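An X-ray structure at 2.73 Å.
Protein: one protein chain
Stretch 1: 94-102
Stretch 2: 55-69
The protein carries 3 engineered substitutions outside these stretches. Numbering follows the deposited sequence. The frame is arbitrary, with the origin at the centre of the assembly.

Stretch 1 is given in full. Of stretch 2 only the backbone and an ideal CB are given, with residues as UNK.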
# COMPACT_ATOMS: atom_id res chain seq x y z
N VAL A 94 1.67 -14.73 8.47
CA VAL A 94 0.72 -13.80 9.09
C VAL A 94 1.62 -12.62 9.55
O VAL A 94 1.12 -11.63 10.09
CB VAL A 94 -0.05 -14.43 10.30
CG1 VAL A 94 0.91 -14.81 11.42
CG2 VAL A 94 -1.12 -13.43 10.79
N SER A 95 2.92 -12.74 9.28
CA SER A 95 4.01 -11.82 9.62
C SER A 95 3.73 -10.31 9.46
O SER A 95 3.89 -9.59 10.47
CB SER A 95 5.28 -12.24 8.81
OG SER A 95 4.91 -12.30 7.44
N PRO A 96 3.65 -9.76 8.23
CA PRO A 96 3.32 -8.34 8.16
C PRO A 96 1.93 -8.48 7.55
O PRO A 96 1.64 -9.49 6.91
CB PRO A 96 4.29 -7.77 7.12
CG PRO A 96 5.44 -8.51 7.30
CD PRO A 96 4.83 -9.92 7.34
N ARG A 97 1.09 -7.49 7.73
CA ARG A 97 -0.22 -7.54 7.11
C ARG A 97 0.01 -6.83 5.79
O ARG A 97 0.70 -5.81 5.76
CB ARG A 97 -1.21 -6.75 7.98
CG ARG A 97 -2.64 -6.93 7.58
CD ARG A 97 -3.52 -6.24 8.57
NE ARG A 97 -4.81 -5.97 7.97
CZ ARG A 97 -5.61 -5.01 8.40
NH1 ARG A 97 -5.24 -4.26 9.43
NH2 ARG A 97 -6.77 -4.79 7.78
N LEU A 98 -0.52 -7.36 4.69
CA LEU A 98 -0.31 -6.66 3.43
C LEU A 98 -1.57 -5.88 3.11
O LEU A 98 -2.61 -6.47 2.85
CB LEU A 98 -0.00 -7.62 2.29
CG LEU A 98 0.29 -6.91 0.96
CD1 LEU A 98 1.57 -6.09 1.07
CD2 LEU A 98 0.39 -7.91 -0.15
N LEU A 99 -1.47 -4.56 3.16
CA LEU A 99 -2.60 -3.68 2.87
C LEU A 99 -2.41 -3.14 1.44
O LEU A 99 -1.48 -2.38 1.17
CB LEU A 99 -2.62 -2.53 3.87
CG LEU A 99 -3.87 -1.67 4.11
CD1 LEU A 99 -4.76 -1.63 2.88
CD2 LEU A 99 -4.65 -2.26 5.27
N VAL A 100 -3.30 -3.53 0.53
CA VAL A 100 -3.20 -3.08 -0.85
C VAL A 100 -4.16 -1.92 -1.11
O VAL A 100 -5.36 -2.03 -0.89
CB VAL A 100 -3.53 -4.24 -1.82
CG1 VAL A 100 -3.00 -3.94 -3.20
CG2 VAL A 100 -2.94 -5.53 -1.29
N VAL A 101 -3.62 -0.81 -1.59
CA VAL A 101 -4.42 0.39 -1.84
C VAL A 101 -4.81 0.62 -3.30
O VAL A 101 -3.95 0.76 -4.16
CB VAL A 101 -3.64 1.63 -1.36
CG1 VAL A 101 -4.48 2.87 -1.55
CG2 VAL A 101 -3.24 1.45 0.09
N GLY A 102 -6.12 0.68 -3.58
CA GLY A 102 -6.58 0.92 -4.94
C GLY A 102 -7.18 2.31 -5.12
O GLY A 102 -7.02 3.15 -4.23
N UNK A 55 12.28 -9.00 -0.41
CA UNK A 55 12.35 -10.37 0.10
C UNK A 55 11.67 -10.41 1.45
O UNK A 55 11.65 -9.41 2.16
CB UNK A 55 13.80 -10.86 0.20
N UNK A 56 11.12 -11.57 1.81
CA UNK A 56 10.45 -11.72 3.10
C UNK A 56 11.25 -11.05 4.21
O UNK A 56 10.68 -10.37 5.08
CB UNK A 56 10.24 -13.20 3.42
N UNK A 57 12.56 -11.22 4.17
CA UNK A 57 13.45 -10.63 5.17
C UNK A 57 13.16 -9.16 5.47
O UNK A 57 12.85 -8.81 6.61
CB UNK A 57 14.90 -10.77 4.70
N UNK A 58 13.24 -8.30 4.46
CA UNK A 58 12.99 -6.88 4.69
C UNK A 58 11.52 -6.49 4.85
O UNK A 58 11.20 -5.33 5.14
CB UNK A 58 13.59 -6.08 3.53
N UNK A 59 10.62 -7.45 4.69
CA UNK A 59 9.19 -7.18 4.85
C UNK A 59 8.75 -7.50 6.28
O UNK A 59 7.96 -6.77 6.87
CB UNK A 59 8.37 -7.99 3.85
N UNK A 60 9.28 -8.59 6.83
CA UNK A 60 8.93 -9.00 8.18
C UNK A 60 9.48 -8.07 9.26
O UNK A 60 9.34 -8.32 10.45
CB UNK A 60 9.44 -10.42 8.43
N UNK A 61 10.13 -6.99 8.83
CA UNK A 61 10.65 -6.00 9.76
C UNK A 61 9.46 -5.16 10.20
O UNK A 61 9.49 -4.51 11.25
CB UNK A 61 11.75 -5.14 9.13
N UNK A 62 8.41 -5.21 9.39
CA UNK A 62 7.20 -4.42 9.60
C UNK A 62 5.99 -5.18 10.10
O UNK A 62 5.84 -6.37 9.83
CB UNK A 62 6.82 -3.73 8.29
N UNK A 63 5.13 -4.48 10.82
CA UNK A 63 3.89 -5.06 11.34
C UNK A 63 2.85 -4.97 10.23
O UNK A 63 1.93 -5.78 10.15
CB UNK A 63 3.42 -4.35 12.61
N UNK A 64 3.01 -3.96 9.38
CA UNK A 64 2.12 -3.74 8.25
C UNK A 64 2.87 -3.19 7.06
O UNK A 64 3.72 -2.32 7.20
CB UNK A 64 0.99 -2.79 8.64
N UNK A 65 2.54 -3.70 5.88
CA UNK A 65 3.15 -3.22 4.66
C UNK A 65 2.04 -2.68 3.75
O UNK A 65 1.18 -3.44 3.28
CB UNK A 65 3.95 -4.33 3.97
N UNK A 66 2.03 -1.37 3.55
CA UNK A 66 1.03 -0.74 2.69
C UNK A 66 1.53 -0.74 1.26
O UNK A 66 2.54 -0.13 0.95
CB UNK A 66 0.72 0.69 3.15
N UNK A 67 0.82 -1.44 0.39
CA UNK A 67 1.20 -1.49 -1.01
C UNK A 67 0.50 -0.36 -1.75
O UNK A 67 -0.65 -0.50 -2.17
CB UNK A 67 0.86 -2.85 -1.63
N UNK A 68 1.19 0.77 -1.86
CA UNK A 68 0.66 1.91 -2.56
C UNK A 68 1.56 2.09 -3.78
O UNK A 68 2.21 3.12 -3.96
CB UNK A 68 0.61 3.16 -1.68
N UNK A 69 1.60 1.05 -4.60
CA UNK A 69 2.41 1.04 -5.80
C UNK A 69 1.71 1.77 -6.93
O UNK A 69 0.48 1.75 -7.03
CB UNK A 69 2.73 -0.40 -6.21

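Position 55 lies far from stretch 1, so many residues would do. It is Thr55.

At position 56 the CB points sideways and nothing of stretch 1 is near it. A short side chain would stay clear; a long one could reach Ser95. Leu56 does: its CD1 comes 4.3 Å from Ser95 OG.

Positions 57, 58 and 61 make no contact with stretch 1 and are open to many choices; 61 points away, and polar residues are common in such turns. They are Ser57, Asp58 and Asp61.

Position 59 has its CB 4.6 Å from Pro96 CG, so an apolar residue would suit. It is Leu59. Its backbone makes the closer contact, with O 3.1 Å from Pro96 CG, and that O also accepts from the N of position 62 (3.0 Å), which closes a type I turn.

At position 60 the CB is 4.6 Å from both Ser95 CB and Pro96 CG. A small or polar residue would fit. It is Ser60, whose CA packs 3.6 Å from Pro96 CG.

Position 62 points sideways, its CB 4.9 Å from Pro96 CB. Several side chains are possible. Gln62 leads its end away and is hydrogen-bonded elsewhere in the structure.

Position 63 points away, so the side chain is little constrained. What matters is its O, which accepts from Arg97 N at 3.1 Å. The residue is Asn63.

Position 64 begins the strand. Its CB lies on the sheet face of Arg97 and Leu99, and phi/psi of -145/138 favours a beta-branched residue. Val64 places CG2 4.0 Å from Arg97 CB.

Position 65 turns to the other face, where Pro96 CB (4.7 Å from its CB) and Leu98 CD1 (4.1 Å) offer an apolar surface. Val, Ile or Leu would suit. Val65 meets both: CG2 is 3.8 Å from Pro96 CB, and CG1 4.0 Å from Leu98 CD1. Its N donates to Arg97 O (2.8 Å), and its O accepts from Leu99 N (2.9 Å).

Position 66 returns to the first face, with its CB 5.1 Å from Val101 CG2. A branched apolar residue is again likely. Val66 CG1 lies 3.7 Å from Val101 CG2.

Position 67 has Leu98 CD1 4.3 Å from its CB, so stretch 1 alone would suggest an apolar residue. It is Asp67, whose carboxylate finds no polar partner in stretch 1. Its backbone continues the ladder: Asp67 N donates to Leu99 O (2.6 Å), and Val101 N donates to Asp67 O (3.0 Å).

Position 68 has its CB 4.5 Å from Val101 CB; small apolar residues fit, and Ala68 is one.

At position 69 nothing of stretch 1 lies near the CB, so many residues would do. It is Tyr69, whose end leads away.

Stretch 2 (55-69) TLSDLSDQNVVVDAY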
# COMPACT_ATOMS: atom_id res chain seq x y z
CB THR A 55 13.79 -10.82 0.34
OG1 THR A 55 14.33 -10.07 1.44
CG2 THR A 55 14.64 -10.58 -0.90
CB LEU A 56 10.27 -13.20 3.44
CG LEU A 56 9.57 -13.52 4.77
CD1 LEU A 56 8.11 -13.07 4.71
CD2 LEU A 56 9.65 -15.01 5.06
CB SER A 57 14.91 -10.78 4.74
OG SER A 57 15.77 -10.16 5.67
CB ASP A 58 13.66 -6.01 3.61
CG ASP A 58 13.70 -6.68 2.26
OD1 ASP A 58 12.70 -7.32 1.87
OD2 ASP A 58 14.74 -6.56 1.56
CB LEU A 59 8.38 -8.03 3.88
CG LEU A 59 7.56 -7.28 2.83
CD1 LEU A 59 8.43 -6.25 2.12
CD2 LEU A 59 6.98 -8.28 1.84
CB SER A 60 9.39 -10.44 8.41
OG SER A 60 10.72 -10.63 7.97
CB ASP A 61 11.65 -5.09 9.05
CG ASP A 61 13.08 -5.40 9.39
OD1 ASP A 61 13.38 -6.59 9.64
OD2 ASP A 61 13.90 -4.45 9.39
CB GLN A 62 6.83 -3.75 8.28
CG GLN A 62 8.01 -3.19 7.53
CD GLN A 62 8.63 -2.00 8.24
OE1 GLN A 62 9.68 -1.52 7.84
NE2 GLN A 62 7.97 -1.53 9.29
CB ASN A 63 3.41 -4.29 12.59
CG ASN A 63 4.36 -4.44 13.77
OD1 ASN A 63 4.97 -3.47 14.23
ND2 ASN A 63 4.49 -5.67 14.27
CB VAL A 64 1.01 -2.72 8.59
CG1 VAL A 64 0.28 -2.30 7.31
CG2 VAL A 64 0.02 -3.33 9.57
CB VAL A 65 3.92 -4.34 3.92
CG1 VAL A 65 4.49 -3.81 2.61
CG2 VAL A 65 5.04 -4.87 4.80
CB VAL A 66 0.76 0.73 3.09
CG1 VAL A 66 -0.11 1.39 2.03
CG2 VAL A 66 0.07 0.77 4.43
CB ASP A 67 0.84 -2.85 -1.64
CG ASP A 67 1.28 -2.94 -3.11
OD1 ASP A 67 1.97 -2.02 -3.59
OD2 ASP A 67 0.94 -3.95 -3.77
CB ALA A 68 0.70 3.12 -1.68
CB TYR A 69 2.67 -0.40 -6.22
CG TYR A 69 3.59 -0.57 -7.39
CD1 TYR A 69 4.96 -0.37 -7.25
CD2 TYR A 69 3.11 -0.99 -8.63
CE1 TYR A 69 5.84 -0.61 -8.31
CE2 TYR A 69 3.97 -1.22 -9.70
CZ TYR A 69 5.33 -1.03 -9.53
OH TYR A 69 6.19 -1.29 -10.56
O HOH W 1 -1.29 -0.02 -4.93
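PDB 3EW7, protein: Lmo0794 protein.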